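PDB 3KAE: possible protein of nuclear scaffold from Encephalitozoon cuniculi, which is the Cdc27 subunit of the anaphase-promoting complex, represented here by its N-terminal domain, a homodimer of tetratricopeptide repeats that probably serves in protein binding. Local coordinates for residues C[178-183]-C[197-202]; C[186-191]-C[215-220]; C[4-9]-C[26-31]; C[20-25]-C[41-46]. All blocks are in the same frame, centred on the assembly; numbering follows the deposited sequence.

Contact 1: C[178-183]-C[197-202]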
loop_
_atom_site.group_PDB
_atom_site.type_symbol
_atom_site.label_atom_id
_atom_site.label_comp_id
_atom_site.label_asym_id
_atom_site.label_seq_id
_atom_site.Cartn_x
_atom_site.Cartn_y
_atom_site.Cartn_z
ATOM N N GLU C 178 -24.672 -0.777 8.454
ATOM C CA GLU C 178 -25.392 -0.289 9.629
ATOM C C GLU C 178 -26.370 -1.355 10.108
ATOM O O GLU C 178 -26.645 -1.477 11.297
ATOM C CB GLU C 178 -26.095 1.041 9.333
ATOM C CG GLU C 178 -25.200 2.100 8.665
ATOM C CD GLU C 178 -24.050 2.582 9.550
ATOM O OE1 GLU C 178 -24.055 2.268 10.761
ATOM O OE2 GLU C 178 -23.139 3.279 9.030
ATOM N N GLU C 179 -26.866 -2.147 9.166
ATOM C CA GLU C 179 -27.670 -3.322 9.487
ATOM C C GLU C 179 -26.816 -4.389 10.172
ATOM O O GLU C 179 -27.284 -5.113 11.042
ATOM C CB GLU C 179 -28.296 -3.884 8.213
ATOM C CG GLU C 179 -28.893 -5.264 8.376
ATOM C CD GLU C 179 -29.608 -5.727 7.128
ATOM O OE1 GLU C 179 -29.654 -4.939 6.155
ATOM O OE2 GLU C 179 -30.116 -6.871 7.125
ATOM N N TYR C 180 -25.550 -4.481 9.775
ATOM C CA TYR C 180 -24.645 -5.450 10.380
ATOM C C TYR C 180 -24.413 -5.110 11.842
ATOM O O TYR C 180 -24.323 -5.991 12.705
ATOM C CB TYR C 180 -23.317 -5.496 9.634
ATOM C CG TYR C 180 -22.165 -6.032 10.451
ATOM C CD1 TYR C 180 -21.368 -5.179 11.196
ATOM C CD2 TYR C 180 -21.866 -7.390 10.473
ATOM C CE1 TYR C 180 -20.298 -5.660 11.943
ATOM C CE2 TYR C 180 -20.805 -7.883 11.227
ATOM C CZ TYR C 180 -20.030 -7.006 11.956
ATOM O OH TYR C 180 -18.981 -7.481 12.691
ATOM N N VAL C 181 -24.316 -3.816 12.109
ATOM C CA VAL C 181 -24.143 -3.338 13.461
ATOM C C VAL C 181 -25.408 -3.580 14.297
ATOM O O VAL C 181 -25.323 -4.018 15.434
ATOM C CB VAL C 181 -23.812 -1.842 13.479
ATOM C CG1 VAL C 181 -23.520 -1.383 14.894
ATOM C CG2 VAL C 181 -22.623 -1.539 12.562
ATOM N N SER C 182 -26.571 -3.283 13.723
ATOM C CA SER C 182 -27.848 -3.514 14.382
ATOM C C SER C 182 -27.981 -4.975 14.795
ATOM O O SER C 182 -28.338 -5.284 15.940
ATOM C CB SER C 182 -28.997 -3.143 13.449
ATOM O OG SER C 182 -28.851 -1.831 12.943
ATOM N N ASP C 183 -27.701 -5.868 13.847
ATOM C CA ASP C 183 -27.815 -7.293 14.088
ATOM C C ASP C 183 -26.904 -7.727 15.217
ATOM O O ASP C 183 -27.303 -8.525 16.082
ATOM C CB ASP C 183 -27.508 -8.079 12.820
ATOM C CG ASP C 183 -28.564 -7.887 11.751
ATOM O OD1 ASP C 183 -29.541 -7.147 11.991
ATOM O OD2 ASP C 183 -28.416 -8.479 10.662
ATOM N N LYS C 197 -28.122 -17.906 11.604
ATOM C CA LYS C 197 -28.455 -18.643 10.394
ATOM C C LYS C 197 -28.466 -17.696 9.201
ATOM O O LYS C 197 -28.083 -18.070 8.101
ATOM C CB LYS C 197 -29.815 -19.328 10.552
ATOM N N LYS C 198 -28.898 -16.464 9.436
ATOM C CA LYS C 198 -28.958 -15.459 8.390
ATOM C C LYS C 198 -27.563 -15.132 7.836
ATOM O O LYS C 198 -27.371 -15.022 6.624
ATOM C CB LYS C 198 -29.613 -14.189 8.932
ATOM C CG LYS C 198 -29.318 -12.935 8.107
ATOM C CD LYS C 198 -29.683 -11.668 8.868
ATOM C CE LYS C 198 -29.646 -10.454 7.941
ATOM N NZ LYS C 198 -29.962 -9.173 8.632
ATOM N N TYR C 199 -26.590 -14.989 8.730
ATOM C CA TYR C 199 -25.225 -14.627 8.347
ATOM C C TYR C 199 -24.366 -15.840 7.992
ATOM O O TYR C 199 -23.260 -15.696 7.485
ATOM C CB TYR C 199 -24.560 -13.820 9.461
ATOM C CG TYR C 199 -24.994 -12.372 9.490
ATOM C CD1 TYR C 199 -24.290 -11.408 8.780
ATOM C CD2 TYR C 199 -26.109 -11.967 10.218
ATOM C CE1 TYR C 199 -24.678 -10.085 8.792
ATOM C CE2 TYR C 199 -26.509 -10.635 10.236
ATOM C CZ TYR C 199 -25.773 -9.695 9.511
ATOM O OH TYR C 199 -26.122 -8.362 9.490
ATOM N N MET C 200 -24.890 -17.029 8.262
ATOM C CA MET C 200 -24.192 -18.276 7.986
ATOM C C MET C 200 -24.040 -18.446 6.467
ATOM O O MET C 200 -23.073 -19.047 5.984
ATOM C CB MET C 200 -24.984 -19.435 8.605
ATOM C CG MET C 200 -24.211 -20.715 8.871
ATOM S SD MET C 200 -25.259 -21.951 9.703
ATOM C CE MET C 200 -24.970 -21.555 11.428
ATOM N N GLU C 201 -24.993 -17.889 5.719
ATOM C CA GLU C 201 -25.019 -18.018 4.264
ATOM C C GLU C 201 -23.986 -17.134 3.570
ATOM O O GLU C 201 -23.691 -17.332 2.392
ATOM C CB GLU C 201 -26.420 -17.719 3.711
ATOM N N HIS C 202 -23.437 -16.162 4.295
ATOM C CA HIS C 202 -22.457 -15.240 3.715
ATOM C C HIS C 202 -21.066 -15.431 4.304
ATOM O O HIS C 202 -20.452 -14.486 4.803
ATOM C CB HIS C 202 -22.915 -13.788 3.868
ATOM C CG HIS C 202 -24.319 -13.552 3.400
ATOM N ND1 HIS C 202 -24.638 -13.367 2.077
ATOM C CD2 HIS C 202 -25.483 -13.485 4.087
ATOM C CE1 HIS C 202 -25.944 -13.185 1.963
ATOM N NE2 HIS C 202 -26.478 -13.252 3.166
#

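Contact 2: C[186-191]-C[215-220]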
loop_
_atom_site.group_PDB
_atom_site.type_symbol
_atom_site.label_atom_id
_atom_site.label_comp_id
_atom_site.label_asym_id
_atom_site.label_seq_id
_atom_site.Cartn_x
_atom_site.Cartn_y
_atom_site.Cartn_z
ATOM N N GLU C 186 -28.135 -6.645 18.583
ATOM C CA GLU C 186 -29.240 -7.512 18.950
ATOM C C GLU C 186 -28.780 -8.907 19.344
ATOM O O GLU C 186 -29.277 -9.467 20.336
ATOM C CB GLU C 186 -30.271 -7.614 17.826
ATOM C CG GLU C 186 -31.434 -8.531 18.187
ATOM C CD GLU C 186 -32.428 -8.721 17.051
ATOM O OE1 GLU C 186 -32.419 -7.905 16.104
ATOM O OE2 GLU C 186 -33.216 -9.691 17.109
ATOM N N PHE C 187 -27.855 -9.476 18.565
ATOM C CA PHE C 187 -27.436 -10.839 18.833
ATOM C C PHE C 187 -26.734 -10.899 20.179
ATOM O O PHE C 187 -26.864 -11.884 20.910
ATOM C CB PHE C 187 -26.535 -11.408 17.741
ATOM C CG PHE C 187 -25.889 -12.710 18.128
ATOM C CD1 PHE C 187 -24.637 -12.724 18.727
ATOM C CD2 PHE C 187 -26.568 -13.921 17.954
ATOM C CE1 PHE C 187 -24.052 -13.918 19.116
ATOM C CE2 PHE C 187 -25.988 -15.117 18.328
ATOM C CZ PHE C 187 -24.720 -15.120 18.910
ATOM N N HIS C 188 -26.002 -9.840 20.509
ATOM C CA HIS C 188 -25.243 -9.828 21.747
ATOM C C HIS C 188 -26.166 -10.067 22.938
ATOM O O HIS C 188 -25.862 -10.847 23.843
ATOM C CB HIS C 188 -24.518 -8.505 21.943
ATOM C CG HIS C 188 -24.054 -8.293 23.347
ATOM N ND1 HIS C 188 -22.927 -8.903 23.858
ATOM C CD2 HIS C 188 -24.587 -7.574 24.362
ATOM C CE1 HIS C 188 -22.772 -8.548 25.120
ATOM N NE2 HIS C 188 -23.771 -7.744 25.452
ATOM N N GLU C 189 -27.303 -9.386 22.933
ATOM C CA GLU C 189 -28.222 -9.451 24.055
ATOM C C GLU C 189 -29.304 -10.518 23.889
ATOM O O GLU C 189 -30.016 -10.820 24.835
ATOM C CB GLU C 189 -28.849 -8.078 24.319
ATOM N N SER C 190 -29.427 -11.103 22.702
ATOM C CA SER C 190 -30.492 -12.086 22.476
ATOM C C SER C 190 -29.994 -13.462 22.042
ATOM O O SER C 190 -30.743 -14.440 22.127
ATOM C CB SER C 190 -31.498 -11.580 21.436
ATOM O OG SER C 190 -31.125 -11.985 20.120
ATOM N N LEU C 191 -28.758 -13.546 21.566
ATOM C CA LEU C 191 -28.218 -14.811 21.079
ATOM C C LEU C 191 -29.115 -15.426 20.016
ATOM O O LEU C 191 -29.152 -16.642 19.867
ATOM C CB LEU C 191 -28.017 -15.810 22.221
ATOM C CG LEU C 191 -26.903 -15.515 23.230
ATOM C CD1 LEU C 191 -27.194 -14.248 24.010
ATOM C CD2 LEU C 191 -26.756 -16.693 24.175
ATOM N N ALA C 215 -19.155 -16.400 17.879
ATOM C CA ALA C 215 -18.355 -17.409 18.559
ATOM C C ALA C 215 -17.711 -16.840 19.823
ATOM O O ALA C 215 -17.576 -17.530 20.832
ATOM C CB ALA C 215 -17.305 -17.959 17.616
ATOM N N ARG C 216 -17.339 -15.569 19.761
ATOM C CA ARG C 216 -16.644 -14.902 20.849
ATOM C C ARG C 216 -17.620 -14.649 21.984
ATOM O O ARG C 216 -17.323 -14.893 23.153
ATOM C CB ARG C 216 -16.055 -13.574 20.350
ATOM C CG ARG C 216 -15.366 -12.740 21.408
ATOM C CD ARG C 216 -15.075 -11.366 20.850
ATOM N NE ARG C 216 -16.309 -10.651 20.543
ATOM C CZ ARG C 216 -16.402 -9.669 19.651
ATOM N NH1 ARG C 216 -15.328 -9.293 18.965
ATOM N NH2 ARG C 216 -17.569 -9.067 19.445
ATOM N N ARG C 217 -18.790 -14.136 21.634
ATOM C CA ARG C 217 -19.834 -13.912 22.620
ATOM C C ARG C 217 -20.198 -15.208 23.343
ATOM O O ARG C 217 -20.345 -15.237 24.571
ATOM C CB ARG C 217 -21.085 -13.347 21.953
ATOM C CG ARG C 217 -22.239 -13.136 22.915
ATOM C CD ARG C 217 -21.841 -12.187 24.036
ATOM N NE ARG C 217 -22.999 -11.816 24.853
ATOM C CZ ARG C 217 -22.931 -11.391 26.114
ATOM N NH1 ARG C 217 -21.756 -11.282 26.722
ATOM N NH2 ARG C 217 -24.041 -11.067 26.761
ATOM N N TYR C 218 -20.361 -16.278 22.573
ATOM C CA TYR C 218 -20.657 -17.574 23.151
ATOM C C TYR C 218 -19.609 -17.983 24.173
ATOM O O TYR C 218 -19.941 -18.490 25.239
ATOM C CB TYR C 218 -20.767 -18.644 22.068
ATOM C CG TYR C 218 -22.068 -18.610 21.313
ATOM C CD1 TYR C 218 -23.279 -18.631 21.989
ATOM C CD2 TYR C 218 -22.090 -18.568 19.927
ATOM C CE1 TYR C 218 -24.483 -18.601 21.307
ATOM C CE2 TYR C 218 -23.284 -18.536 19.230
ATOM C CZ TYR C 218 -24.486 -18.562 19.928
ATOM O OH TYR C 218 -25.693 -18.536 19.254
ATOM N N PHE C 219 -18.339 -17.779 23.849
ATOM C CA PHE C 219 -17.293 -18.169 24.781
ATOM C C PHE C 219 -17.414 -17.390 26.092
ATOM O O PHE C 219 -17.428 -17.981 27.174
ATOM C CB PHE C 219 -15.909 -17.994 24.171
ATOM C CG PHE C 219 -14.804 -18.445 25.071
ATOM C CD1 PHE C 219 -14.381 -19.771 25.057
ATOM C CD2 PHE C 219 -14.201 -17.552 25.951
ATOM C CE1 PHE C 219 -13.361 -20.199 25.893
ATOM C CE2 PHE C 219 -13.180 -17.969 26.789
ATOM C CZ PHE C 219 -12.757 -19.297 26.762
ATOM N N ASN C 220 -17.511 -16.067 25.980
ATOM C CA ASN C 220 -17.680 -15.195 27.137
ATOM C C ASN C 220 -18.879 -15.587 28.013
ATOM O O ASN C 220 -18.945 -15.231 29.190
ATOM C CB ASN C 220 -17.814 -13.732 26.698
ATOM C CG ASN C 220 -16.647 -13.260 25.842
ATOM O OD1 ASN C 220 -15.641 -13.956 25.684
ATOM N ND2 ASN C 220 -16.781 -12.065 25.286
#

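Contact 3: C[4-9]-C[26-31]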
loop_
_atom_site.group_PDB
_atom_site.type_symbol
_atom_site.label_atom_id
_atom_site.label_comp_id
_atom_site.label_asym_id
_atom_site.label_seq_id
_atom_site.Cartn_x
_atom_site.Cartn_y
_atom_site.Cartn_z
ATOM N N LYS C 4 5.777 15.909 -16.666
ATOM C CA LYS C 4 5.315 14.612 -17.140
ATOM C C LYS C 4 5.619 13.519 -16.123
ATOM O O LYS C 4 5.025 12.434 -16.176
ATOM C CB LYS C 4 5.966 14.269 -18.484
ATOM N N LEU C 5 6.548 13.808 -15.208
ATOM C CA LEU C 5 6.947 12.835 -14.196
ATOM C C LEU C 5 5.749 12.397 -13.324
ATOM O O LEU C 5 5.721 11.279 -12.813
ATOM C CB LEU C 5 8.087 13.378 -13.324
ATOM C CG LEU C 5 9.511 13.331 -13.912
ATOM C CD1 LEU C 5 10.583 13.976 -13.002
ATOM C CD2 LEU C 5 9.901 11.897 -14.253
ATOM N N ILE C 6 4.765 13.278 -13.167
ATOM C CA ILE C 6 3.606 12.982 -12.335
ATOM C C ILE C 6 2.833 11.784 -12.872
ATOM O O ILE C 6 2.665 10.770 -12.184
ATOM C CB ILE C 6 2.651 14.183 -12.219
ATOM C CG1 ILE C 6 3.293 15.294 -11.386
ATOM C CG2 ILE C 6 1.353 13.753 -11.560
ATOM C CD1 ILE C 6 3.691 14.824 -10.013
ATOM N N GLY C 7 2.367 11.893 -14.108
ATOM C CA GLY C 7 1.606 10.807 -14.705
ATOM C C GLY C 7 2.325 9.476 -14.604
ATOM O O GLY C 7 1.698 8.435 -14.405
ATOM N N LYS C 8 3.647 9.514 -14.736
ATOM C CA LYS C 8 4.456 8.309 -14.655
ATOM C C LYS C 8 4.529 7.767 -13.235
ATOM O O LYS C 8 4.660 6.562 -13.038
ATOM C CB LYS C 8 5.876 8.576 -15.173
ATOM N N ILE C 9 4.503 8.663 -12.251
ATOM C CA ILE C 9 4.542 8.239 -10.863
ATOM C C ILE C 9 3.209 7.565 -10.511
ATOM O O ILE C 9 3.192 6.479 -9.935
ATOM C CB ILE C 9 4.847 9.418 -9.914
ATOM C CG1 ILE C 9 6.296 9.855 -10.066
ATOM C CG2 ILE C 9 4.579 9.024 -8.443
ATOM C CD1 ILE C 9 6.627 11.241 -9.482
ATOM N N ALA C 26 12.054 11.299 -6.348
ATOM C CA ALA C 26 13.328 11.900 -5.955
ATOM C C ALA C 26 13.806 12.930 -6.982
ATOM O O ALA C 26 14.432 13.936 -6.614
ATOM C CB ALA C 26 14.391 10.812 -5.727
ATOM N N CYS C 27 13.501 12.687 -8.260
ATOM C CA CYS C 27 13.918 13.596 -9.342
ATOM C C CYS C 27 13.105 14.865 -9.264
ATOM O O CYS C 27 13.560 15.931 -9.666
ATOM C CB CYS C 27 13.700 12.977 -10.731
ATOM S SG CYS C 27 14.649 11.496 -11.050
ATOM N N LEU C 28 11.888 14.736 -8.741
ATOM C CA LEU C 28 10.909 15.813 -8.776
ATOM C C LEU C 28 11.066 16.813 -7.630
ATOM O O LEU C 28 10.693 17.979 -7.767
ATOM C CB LEU C 28 9.502 15.225 -8.768
ATOM C CG LEU C 28 8.437 16.102 -9.413
ATOM C CD1 LEU C 28 8.840 16.463 -10.821
ATOM C CD2 LEU C 28 7.115 15.376 -9.406
ATOM N N LEU C 29 11.611 16.357 -6.506
ATOM C CA LEU C 29 11.898 17.231 -5.366
ATOM C C LEU C 29 12.401 18.650 -5.738
ATOM O O LEU C 29 11.926 19.642 -5.183
ATOM C CB LEU C 29 12.910 16.560 -4.433
ATOM C CG LEU C 29 12.451 15.332 -3.651
ATOM C CD1 LEU C 29 13.636 14.715 -2.897
ATOM C CD2 LEU C 29 11.335 15.720 -2.704
ATOM N N PRO C 30 13.382 18.754 -6.656
ATOM C CA PRO C 30 13.925 20.076 -7.033
ATOM C C PRO C 30 12.914 20.968 -7.761
ATOM O O PRO C 30 12.479 21.979 -7.205
ATOM C CB PRO C 30 15.091 19.739 -7.982
ATOM C CG PRO C 30 15.414 18.301 -7.709
ATOM C CD PRO C 30 14.113 17.650 -7.302
ATOM N N CYS C 31 12.573 20.594 -8.995
ATOM C CA CYS C 31 11.543 21.272 -9.784
ATOM C C CYS C 31 10.373 21.754 -8.924
ATOM O O CYS C 31 10.207 22.957 -8.705
ATOM C CB CYS C 31 11.005 20.332 -10.874
ATOM S SG CYS C 31 12.265 19.611 -11.964
#

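Contact 4: C[20-25]-C[41-46]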
loop_
_atom_site.group_PDB
_atom_site.type_symbol
_atom_site.label_atom_id
_atom_site.label_comp_id
_atom_site.label_asym_id
_atom_site.label_seq_id
_atom_site.Cartn_x
_atom_site.Cartn_y
_atom_site.Cartn_z
ATOM N N THR C 20 10.311 2.566 -8.737
ATOM C CA THR C 20 10.255 3.569 -9.790
ATOM C C THR C 20 9.636 4.866 -9.291
ATOM O O THR C 20 10.127 5.947 -9.581
ATOM C CB THR C 20 9.473 3.053 -10.995
ATOM O OG1 THR C 20 10.139 1.903 -11.509
ATOM C CG2 THR C 20 9.362 4.099 -12.058
ATOM N N ALA C 21 8.557 4.760 -8.531
ATOM C CA ALA C 21 7.847 5.939 -8.046
ATOM C C ALA C 21 8.692 6.739 -7.074
ATOM O O ALA C 21 8.651 7.961 -7.066
ATOM C CB ALA C 21 6.515 5.517 -7.377
ATOM N N ILE C 22 9.410 6.034 -6.211
ATOM C CA ILE C 22 10.318 6.661 -5.279
ATOM C C ILE C 22 11.451 7.380 -6.078
ATOM O O ILE C 22 11.771 8.548 -5.832
ATOM C CB ILE C 22 10.862 5.611 -4.291
ATOM C CG1 ILE C 22 9.718 5.114 -3.376
ATOM C CG2 ILE C 22 11.989 6.191 -3.457
ATOM C CD1 ILE C 22 10.052 3.882 -2.550
ATOM N N PHE C 23 12.026 6.697 -7.062
ATOM C CA PHE C 23 13.070 7.304 -7.891
ATOM C C PHE C 23 12.558 8.528 -8.646
ATOM O O PHE C 23 13.139 9.602 -8.566
ATOM C CB PHE C 23 13.643 6.300 -8.886
ATOM C CG PHE C 23 14.773 6.846 -9.697
ATOM C CD1 PHE C 23 14.526 7.614 -10.826
ATOM C CD2 PHE C 23 16.089 6.602 -9.327
ATOM C CE1 PHE C 23 15.570 8.132 -11.571
ATOM C CE2 PHE C 23 17.137 7.110 -10.070
ATOM C CZ PHE C 23 16.880 7.885 -11.197
ATOM N N LEU C 24 11.466 8.369 -9.371
ATOM C CA LEU C 24 10.885 9.490 -10.103
ATOM C C LEU C 24 10.480 10.618 -9.169
ATOM O O LEU C 24 10.456 11.782 -9.560
ATOM C CB LEU C 24 9.656 9.027 -10.902
ATOM C CG LEU C 24 9.890 8.086 -12.075
ATOM C CD1 LEU C 24 8.570 7.778 -12.757
ATOM C CD2 LEU C 24 10.887 8.731 -13.069
ATOM N N ALA C 25 10.140 10.268 -7.936
ATOM C CA ALA C 25 9.730 11.272 -6.970
ATOM C C ALA C 25 10.967 12.039 -6.549
ATOM O O ALA C 25 10.945 13.269 -6.422
ATOM C CB ALA C 25 9.045 10.614 -5.762
ATOM N N ILE C 41 4.474 9.586 0.815
ATOM C CA ILE C 41 3.429 8.591 0.576
ATOM C C ILE C 41 3.971 7.334 -0.076
ATOM O O ILE C 41 3.819 6.239 0.465
ATOM C CB ILE C 41 2.298 9.188 -0.268
ATOM C CG1 ILE C 41 1.639 10.331 0.506
ATOM C CG2 ILE C 41 1.266 8.130 -0.610
ATOM C CD1 ILE C 41 0.437 10.914 -0.163
ATOM N N VAL C 42 4.646 7.497 -1.212
ATOM C CA VAL C 42 5.178 6.357 -1.940
ATOM C C VAL C 42 6.153 5.571 -1.073
ATOM O O VAL C 42 6.205 4.340 -1.119
ATOM C CB VAL C 42 5.798 6.793 -3.279
ATOM C CG1 VAL C 42 6.444 5.612 -3.976
ATOM C CG2 VAL C 42 4.736 7.421 -4.167
ATOM N N LEU C 43 6.893 6.280 -0.237
ATOM C CA LEU C 43 7.804 5.624 0.701
ATOM C C LEU C 43 6.993 4.821 1.735
ATOM O O LEU C 43 7.368 3.701 2.116
ATOM C CB LEU C 43 8.654 6.689 1.401
ATOM C CG LEU C 43 10.190 6.649 1.455
ATOM C CD1 LEU C 43 10.820 5.900 0.309
ATOM C CD2 LEU C 43 10.745 8.080 1.500
ATOM N N TYR C 44 5.886 5.405 2.199
ATOM C CA TYR C 44 5.008 4.714 3.145
ATOM C C TYR C 44 4.483 3.448 2.471
ATOM O O TYR C 44 4.601 2.351 3.011
ATOM C CB TYR C 44 3.848 5.607 3.612
ATOM C CG TYR C 44 2.864 4.855 4.488
ATOM C CD1 TYR C 44 3.051 4.771 5.868
ATOM C CD2 TYR C 44 1.777 4.183 3.932
ATOM C CE1 TYR C 44 2.177 4.067 6.669
ATOM C CE2 TYR C 44 0.884 3.488 4.735
ATOM C CZ TYR C 44 1.094 3.432 6.098
ATOM O OH TYR C 44 0.236 2.726 6.893
ATOM N N LEU C 45 3.952 3.600 1.264
ATOM C CA LEU C 45 3.411 2.464 0.532
ATOM C C LEU C 45 4.429 1.351 0.345
ATOM O O LEU C 45 4.069 0.178 0.278
ATOM C CB LEU C 45 2.843 2.896 -0.815
ATOM C CG LEU C 45 1.593 3.776 -0.730
ATOM C CD1 LEU C 45 1.267 4.384 -2.103
ATOM C CD2 LEU C 45 0.390 2.985 -0.154
ATOM N N ASN C 46 5.706 1.717 0.271
ATOM C CA ASN C 46 6.746 0.731 0.026
ATOM C C ASN C 46 7.243 0.114 1.319
ATOM O O ASN C 46 8.217 -0.640 1.331
ATOM C CB ASN C 46 7.902 1.342 -0.770
ATOM C CG ASN C 46 8.835 0.293 -1.331
ATOM O OD1 ASN C 46 10.067 0.443 -1.300
ATOM N ND2 ASN C 46 8.257 -0.788 -1.842
#

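Contact 1: C[178-183]-C[197-202]
Helix 176-190 and the C-terminal part of helix 193-200 face each other at a distance, with Tyr180 CA and Tyr199 CA 9.4 Å apart. The two backbones are joined through side chains. Asp183 has CG beside its own backbone N (chi1 -68°), and its OD2 takes two bonds. Lys198 NZ reaches the syn lone pair of Asp183 OD2 at 2.6 Å. The hydroxyl Tyr199 OH donates to the same Asp183 OD2, also at 2.6 Å, but from above the carboxylate plane. Carboxylate and ring stand almost perpendicular, at 82°. Lys198 arrives with its chain fully extended, crossing Asp183 at about a right angle. Its NZ also bonds the anti lone pair of Glu179 OE2 at 2.8 Å. Two acids one helical turn apart thus share one ammonium group, which probably keeps both ionised. Tyr199 CE1 lies at the edge of the Tyr180 ring, 4.2 Å from Tyr180 CD2. Tyr180 sends its hydroxyl to Glu151, and its ring meets Phe23 of the second subunit edge-to-face. Tyr199 also stacks with Phe210 of helix 206-220. The arrangement is a salt-bridge network between successive helices of an all-helical tetratricopeptide repeat fold.

Contact 2: C[186-191]-C[215-220]
Phe187 and His188 both carry CG anti to the backbone N, which swings their rings toward helix 206-220. Arg217 also starts anti, then bends at chi2 (59°), so that its guanidinium comes alongside His188. Tyr218 has CG beside its backbone N, which brings its ring to Phe187. The short helix segments run nearly parallel, at 26°, and their axes come within 10.4 Å.

Arg217 NE donates to the backbone carbonyl His188 O at 3.2 Å, in the carbonyl plane and on a lone pair. Arg217 NH2 adds a weak bond to the same oxygen. The imidazole of His188 lies beside the guanidinium. The grip of Arg217 is thus on the main chain of His188, through one carbonyl oxygen. Phe187 points its edge at the face of Tyr218 in an offset edge-to-face pair, with the ring planes 83° apart. The Phe187 and Tyr218 ring centroids are 5.5 Å apart. Phe187 CZ comes to 3.6 Å from Tyr218 CZ. Another part of the Phe187 ring edge, at CE1, meets Arg217 CB. Beyond the helix end, Leu191 has positive phi, and its CD2 touches Tyr218 CE1 at 4.1 Å. Val196 of helix 193-200 packs on both Phe187 and Tyr218.

The chemistry is split between a buried aromatic pair and a more accessible arginine. His188 O, close to the C-terminal end of helix 176-190, carries partial negative charge, so the cationic Arg217 would be expected to favour this end.

Contact 3: C[4-9]-C[26-31]
Leu28 is the bump of this contact, and the side chains of Leu5, Ile6 and Ile9 form the hollow that takes it. The segments 5-9 and 26-31, on helices 5-14 and 18-31, run roughly antiparallel, at 148°, and their axes come no nearer than 11.1 Å. Large aliphatic side chains fill that width. Leu28 has CG anti to its backbone N (chi1 -154°), and its two methyls fork toward different neighbours. The CD1 branch goes to Leu5, with Leu28 CD1 3.7 Å from Leu5 CD1. It also rests near Leu5 CB. The two leucines slide past each other in opposite directions. The CD2 branch goes to the isoleucines. Ile6 crosses Leu28 at about a right angle, and its tip CD1 meets Leu28 CD2 at 3.5 Å. Ile9, a turn further along from Leu5, brings its own CD1 to 4.2 Å from the same Leu28 CD2.

Leu5 makes a second projection. Its CG sits beside the backbone N (chi1 -79°) and its chain is extended beyond that. This carries CD1 past Leu28 to the flank of Cys27, where Leu5 CD1 is 4.0 Å from Cys27 CB.

The surroundings continue the packing. Leu24 of helix 18-31 touches Leu5 and Ile9. Ile176 of the second subunit packs on both Leu5 and Cys27, so this edge of the pair belongs to the dimer interface. Ile6 also meets Ile103 of helix 101-104.

Every contact between the two segments is carbon on carbon. Their mutual packing therefore depends on the fit of branched aliphatic chains and on keeping water away from them, rather than on directed polar bonds.

Contact 4: C[20-25]-C[41-46]
Ile22 leaves helix 18-31 with CG1 beside its backbone N (chi1 -68°) and continues extended to CD1 (chi2 168°), toward helix 36-45. From CB the chain divides. The CG2 branch, anti to the backbone N, has Ile22 CG2 4.0 Å from Leu43 CD1. The CG1 branch first meets Val42, with Ile22 CG1 only 3.4 Å from Val42 CG1. The same Ile22 CG1 lies near Leu43 CD1. At the tip, Ile22 CD1 packs on Leu43 CD1 at 3.6 Å and reaches Asn46 CB at 3.8 Å, beyond the end of the second helix. Ile22 thus crosses Val42 obliquely, but Leu43 and Asn46 at about a right angle.

Beside it, the small Ala21 is consistent with the close approach of the helices. Ala21 CB meets Val42 CG1 at 3.4 Å, so one valine methyl is pressed by both Ala21 and Ile22. Both of these carbon pairs are tighter than usual van der Waals contact. The segment axes come within 9.3 Å and are nearly antiparallel, at 158°.

On this stretch of helix 18-31, Phe23 meets Tyr209 of the second subunit edge-to-face. Tyr209 of that subunit also packs on Ile22.

The contact is almost wholly hydrocarbon and mostly buried. Dispersion and the burial of aliphatic groups hold the two segments together, on a helix that also takes part in the homodimer interface.

How the contacts relate
From the N terminus, contact 3 comes first and joins helix 5-14 to helix 18-31. Contact 4 opens before contact 3 has closed and joins helix 18-31 to helix 36-45. The two loops therefore cross, and their centres are about 11 Å apart. Because the two contacts share helix 18-31, helices 5-14, 18-31 and 36-45 pack as one group. The chain then runs through the middle helices to the opposite side of its centre. There contacts 1 and 2 cross likewise, tying helix 176-190 to helix 193-200 and to helix 206-220. Contacts 3 and 4 do not touch contacts 1 and 2 within one chain. Across the dimer, residues of contact 4 in one subunit meet residues of contact 1 in the other.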